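Local coordinates for protein probable translation initiation factor eIF-2B subunit gamma (Schizosaccharomyces pombe, PDB 5B04) that serves as one subunit of the heterodecameric eIF2B complex, which catalyses the exchange of GDP for GTP on the gamma subunit of eIF2, at residues S50-L54 against G444-V448; R407-V413 against K424-I430. The protein carries 3 engineered substitutions. All coordinates share one frame. Residues are numbered along the deposited sequence.

Contact 1: residues S50-L54 against G444-V448; sequences SLYPL and GERLV
Two segments from different domains can meet through side chains alone: no hydrogen bond links 50-54 to 444-448, and Leu447, Pro53 and Glu445 have the largest buried areas, with Tyr52 close behind. Residues 50-54 form a tight turn: Leu51 (phi/psi -77/59) is the centre of an inverse gamma turn, with a weak Tyr52 N to Ser50 O bond of 2.8 Å, and Tyr52 to Leu54 take helical angles. Residues 444-448 are extended up to Leu447, and the backbones come closest at Pro53 and Glu445, whose CA atoms are 6.8 Å apart. The turn belongs to the nucleotidyl transferase-like domain, following its strand 39-45, whereas 444-448 is the tail after the last strands of the left-handed beta-helix, so the contact joins the two domains. Leu447 (chi1 p, chi2 p) points toward the turn, placing CD2 4.2 Å from Pro53 CA and 4.2 Å from Tyr52 CE2. Tyr52, with chi1 t and CA-to-CB toward the other segment, brings its ring edge to Glu445 and its OH within 4.1 Å of Leu447 CD1. Glu445 (chi1 -30°, between wells; chi2 t) makes van der Waals contact, its OE1 3.4 Å from Pro53 CG and 3.8 Å from Tyr52 CD2.

Contact 2: residues R407-V413 against K424-I430; sequences RLESCIV and KLRECEI
Successive coils of a left-handed beta-helix stack strand upon parallel strand, 17 residues per turn here; 407-413 and 424-430 are equivalent parts of adjacent coils, each crossing two faces. The axes of strands 407-409 and 424-426 lie 4.9 Å apart at 4°, pairing Leu408 with Leu425, Glu409 with Arg426, Ile412 with Glu429 and Val413 with Ile430. Hydrogen bonds run from Leu425 N to Arg407 O (3.1 Å), Glu409 N to Leu425 O (3.0 Å), Glu427 N to Glu409 O (2.6 Å), Ile412 N to Cys428 O (3.0 Å) and Ile430 N to Ile412 O (2.7 Å). Ser410 and Glu427 turn each coil's corner with positive phi (both 54°). Leu408, Leu425, Val413 and Ile430 share the buried, inward face, Val413 CG2 lying 3.6 Å from Ile430 CD1. Outside, Glu409 bridges Arg407 (NE to OE1, 3.2 Å) and, at a long 3.7 Å from OE2, Lys424 NZ. At the corner, Cys411 (chi1 m) accepts a weak hydrogen bond from Cys428 N, 3.1 Å from its SG.

Contact 2 illustrates repetition within a domain and contact 1 the joining of two domains; along the chain contact 2 is nested inside the loop closed by contact 1. Their centres are 12 Å apart, and they touch directly. From the turn at 50-54, Pro53 CG rests 3.6 Å from Glu429 CB and Leu54 CD1 4.1 Å from Ile412 CG2, so the transferase-like domain meets the side of the beta-helix as well as its tail. Glu429 also meets that tail, its OE1 lying 3.7 Å from Glu445 CG, while Gly444 O comes to 3.1 Å from Cys428 CB. Both coils therefore take part, Ile412 from one and Glu429 from the next, where the turn lies against them.

Contact 1: residues S50-L54 against G444-V448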
# COMPACT_ATOMS: atom_id res chain seq x y z
N SER E 50 18.87 38.73 65.09
CA SER E 50 18.65 40.16 64.86
C SER E 50 17.32 40.66 65.43
O SER E 50 17.13 41.87 65.58
CB SER E 50 18.72 40.47 63.37
OG SER E 50 19.95 40.02 62.82
N LEU E 51 16.41 39.75 65.74
CA LEU E 51 15.12 40.12 66.30
C LEU E 51 15.24 40.47 67.78
O LEU E 51 14.59 39.86 68.63
CB LEU E 51 14.11 38.97 66.13
CG LEU E 51 13.87 38.43 64.72
CD1 LEU E 51 14.02 36.92 64.71
CD2 LEU E 51 12.48 38.83 64.23
N TYR E 52 16.07 41.47 68.09
CA TYR E 52 16.46 41.75 69.47
C TYR E 52 15.32 42.01 70.46
O TYR E 52 15.27 41.35 71.50
CB TYR E 52 17.43 42.94 69.52
CG TYR E 52 17.62 43.48 70.92
CD1 TYR E 52 18.36 42.76 71.85
CD2 TYR E 52 17.05 44.68 71.31
CE1 TYR E 52 18.53 43.24 73.14
CE2 TYR E 52 17.22 45.16 72.60
CZ TYR E 52 17.96 44.44 73.51
OH TYR E 52 18.13 44.91 74.79
N PRO E 53 14.41 42.96 70.17
CA PRO E 53 13.40 43.24 71.20
C PRO E 53 12.49 42.05 71.45
O PRO E 53 12.00 41.86 72.56
CB PRO E 53 12.60 44.42 70.60
CG PRO E 53 13.47 44.98 69.52
CD PRO E 53 14.21 43.80 68.97
N LEU E 54 12.29 41.24 70.41
CA LEU E 54 11.38 40.11 70.48
C LEU E 54 12.01 38.89 71.16
O LEU E 54 11.31 38.13 71.84
CB LEU E 54 10.92 39.72 69.07
CG LEU E 54 9.87 40.55 68.33
CD1 LEU E 54 10.32 41.99 68.08
CD2 LEU E 54 9.51 39.88 67.01
N GLY E 444 11.29 54.20 68.26
CA GLY E 444 11.91 53.34 69.27
C GLY E 444 11.52 51.93 69.71
O GLY E 444 10.44 51.40 69.41
N GLU E 445 12.43 51.34 70.48
CA GLU E 445 12.31 49.99 71.04
C GLU E 445 12.27 50.03 72.57
O GLU E 445 13.29 49.85 73.23
CB GLU E 445 13.48 49.11 70.58
CG GLU E 445 14.04 49.48 69.22
CD GLU E 445 15.30 48.71 68.89
OE1 GLU E 445 15.57 47.70 69.57
OE2 GLU E 445 16.03 49.12 67.96
N ARG E 446 11.08 50.26 73.12
CA ARG E 446 10.87 50.29 74.56
C ARG E 446 11.04 48.90 75.18
O ARG E 446 10.45 47.94 74.67
CB ARG E 446 9.47 50.81 74.87
CG ARG E 446 9.36 51.79 76.02
CD ARG E 446 9.85 53.17 75.62
NE ARG E 446 9.54 54.17 76.65
CZ ARG E 446 9.67 55.48 76.48
NH1 ARG E 446 10.12 55.96 75.34
NH2 ARG E 446 9.37 56.30 77.48
N LEU E 447 11.81 48.76 76.25
CA LEU E 447 11.71 47.57 77.10
C LEU E 447 12.26 47.73 78.53
O LEU E 447 12.75 48.80 78.90
CB LEU E 447 12.34 46.35 76.41
CG LEU E 447 13.72 46.32 75.78
CD1 LEU E 447 14.82 46.32 76.82
CD2 LEU E 447 13.78 45.06 74.93
N VAL E 448 12.17 46.66 79.32
CA VAL E 448 12.17 46.72 80.79
C VAL E 448 13.33 47.53 81.41
O VAL E 448 13.07 48.53 82.08
CB VAL E 448 12.13 45.26 81.38
CG1 VAL E 448 13.02 45.09 82.58
CG2 VAL E 448 10.70 44.89 81.78

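Contact 2: residues R407-V413 against K424-I430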
# COMPACT_ATOMS: atom_id res chain seq x y z
N ARG E 407 -2.82 54.64 70.82
CA ARG E 407 -2.74 54.54 69.38
C ARG E 407 -1.52 53.74 68.96
O ARG E 407 -0.39 54.21 69.08
CB ARG E 407 -2.72 55.93 68.74
CG ARG E 407 -2.64 55.89 67.23
CD ARG E 407 -2.98 57.23 66.60
NE ARG E 407 -2.94 57.16 65.14
CZ ARG E 407 -3.95 56.71 64.40
NH1 ARG E 407 -5.07 56.30 64.97
NH2 ARG E 407 -3.82 56.68 63.07
N LEU E 408 -1.76 52.52 68.49
CA LEU E 408 -0.68 51.68 68.01
C LEU E 408 -0.55 51.80 66.50
O LEU E 408 -1.40 51.32 65.75
CB LEU E 408 -0.92 50.22 68.41
CG LEU E 408 -0.55 49.89 69.86
CD1 LEU E 408 -0.86 48.44 70.18
CD2 LEU E 408 0.92 50.20 70.10
N GLU E 409 0.51 52.47 66.06
CA GLU E 409 0.76 52.68 64.64
C GLU E 409 1.98 51.90 64.16
O GLU E 409 3.11 52.23 64.53
CB GLU E 409 0.96 54.17 64.35
CG GLU E 409 -0.32 54.99 64.30
CD GLU E 409 -0.05 56.45 63.97
OE1 GLU E 409 -0.63 56.95 62.99
OE2 GLU E 409 0.73 57.09 64.71
N SER E 410 1.73 50.88 63.34
CA SER E 410 2.80 50.12 62.70
C SER E 410 3.82 49.56 63.70
O SER E 410 5.02 49.59 63.45
CB SER E 410 3.51 50.98 61.66
OG SER E 410 4.59 50.28 61.06
N CYS E 411 3.33 49.05 64.82
CA CYS E 411 4.21 48.57 65.89
C CYS E 411 4.28 47.05 65.97
O CYS E 411 3.44 46.35 65.42
CB CYS E 411 3.75 49.13 67.24
SG CYS E 411 4.16 50.86 67.51
N ILE E 412 5.29 46.55 66.66
CA ILE E 412 5.37 45.13 66.99
C ILE E 412 5.46 44.98 68.50
O ILE E 412 6.41 45.43 69.13
CB ILE E 412 6.59 44.45 66.33
CG1 ILE E 412 6.57 44.66 64.82
CG2 ILE E 412 6.60 42.97 66.67
CD1 ILE E 412 7.76 44.07 64.11
N VAL E 413 4.48 44.30 69.07
CA VAL E 413 4.43 44.15 70.51
C VAL E 413 4.60 42.72 70.94
O VAL E 413 3.82 41.87 70.59
CB VAL E 413 3.07 44.58 71.03
CG1 VAL E 413 3.03 44.49 72.53
CG2 VAL E 413 2.76 45.98 70.58
N LYS E 424 1.09 56.86 72.98
CA LYS E 424 0.98 56.68 71.55
C LYS E 424 2.34 56.21 71.05
O LYS E 424 3.38 56.80 71.37
CB LYS E 424 0.51 57.97 70.86
CG LYS E 424 1.51 58.61 69.92
CD LYS E 424 0.82 59.30 68.76
CE LYS E 424 1.84 59.66 67.70
NZ LYS E 424 1.23 60.25 66.48
N LEU E 425 2.34 55.11 70.31
CA LEU E 425 3.57 54.51 69.84
C LEU E 425 3.49 54.23 68.35
O LEU E 425 2.59 53.53 67.88
CB LEU E 425 3.87 53.22 70.62
CG LEU E 425 4.19 53.45 72.10
CD1 LEU E 425 4.13 52.16 72.89
CD2 LEU E 425 5.55 54.08 72.25
N ARG E 426 4.42 54.81 67.60
CA ARG E 426 4.45 54.64 66.15
C ARG E 426 5.73 53.95 65.71
O ARG E 426 6.83 54.41 66.03
CB ARG E 426 4.33 56.00 65.45
CG ARG E 426 4.13 55.90 63.95
CD ARG E 426 4.50 57.19 63.25
NE ARG E 426 5.93 57.47 63.35
CZ ARG E 426 6.58 58.32 62.56
NH1 ARG E 426 5.94 58.97 61.61
NH2 ARG E 426 7.88 58.51 62.73
N GLU E 427 5.59 52.84 64.99
CA GLU E 427 6.73 52.09 64.48
C GLU E 427 7.68 51.71 65.61
O GLU E 427 8.88 52.00 65.56
CB GLU E 427 7.46 52.89 63.40
CG GLU E 427 6.59 53.24 62.21
CD GLU E 427 7.19 54.33 61.35
OE1 GLU E 427 8.33 54.75 61.62
OE2 GLU E 427 6.51 54.77 60.40
N CYS E 428 7.13 51.07 66.64
CA CYS E 428 7.89 50.74 67.84
C CYS E 428 7.87 49.27 68.19
O CYS E 428 6.81 48.64 68.19
CB CYS E 428 7.36 51.53 69.03
SG CYS E 428 7.83 53.20 69.02
N GLU E 429 9.04 48.72 68.50
CA GLU E 429 9.13 47.35 68.97
C GLU E 429 9.02 47.29 70.49
O GLU E 429 9.93 47.71 71.20
CB GLU E 429 10.45 46.70 68.52
CG GLU E 429 10.49 46.31 67.05
CD GLU E 429 10.87 47.47 66.15
OE1 GLU E 429 11.75 48.26 66.54
OE2 GLU E 429 10.30 47.57 65.04
N ILE E 430 7.90 46.78 70.97
CA ILE E 430 7.69 46.62 72.40
C ILE E 430 8.01 45.19 72.82
O ILE E 430 7.21 44.28 72.61
CB ILE E 430 6.25 46.97 72.80
CG1 ILE E 430 5.87 48.35 72.27
CG2 ILE E 430 6.09 46.91 74.32
CD1 ILE E 430 4.40 48.66 72.39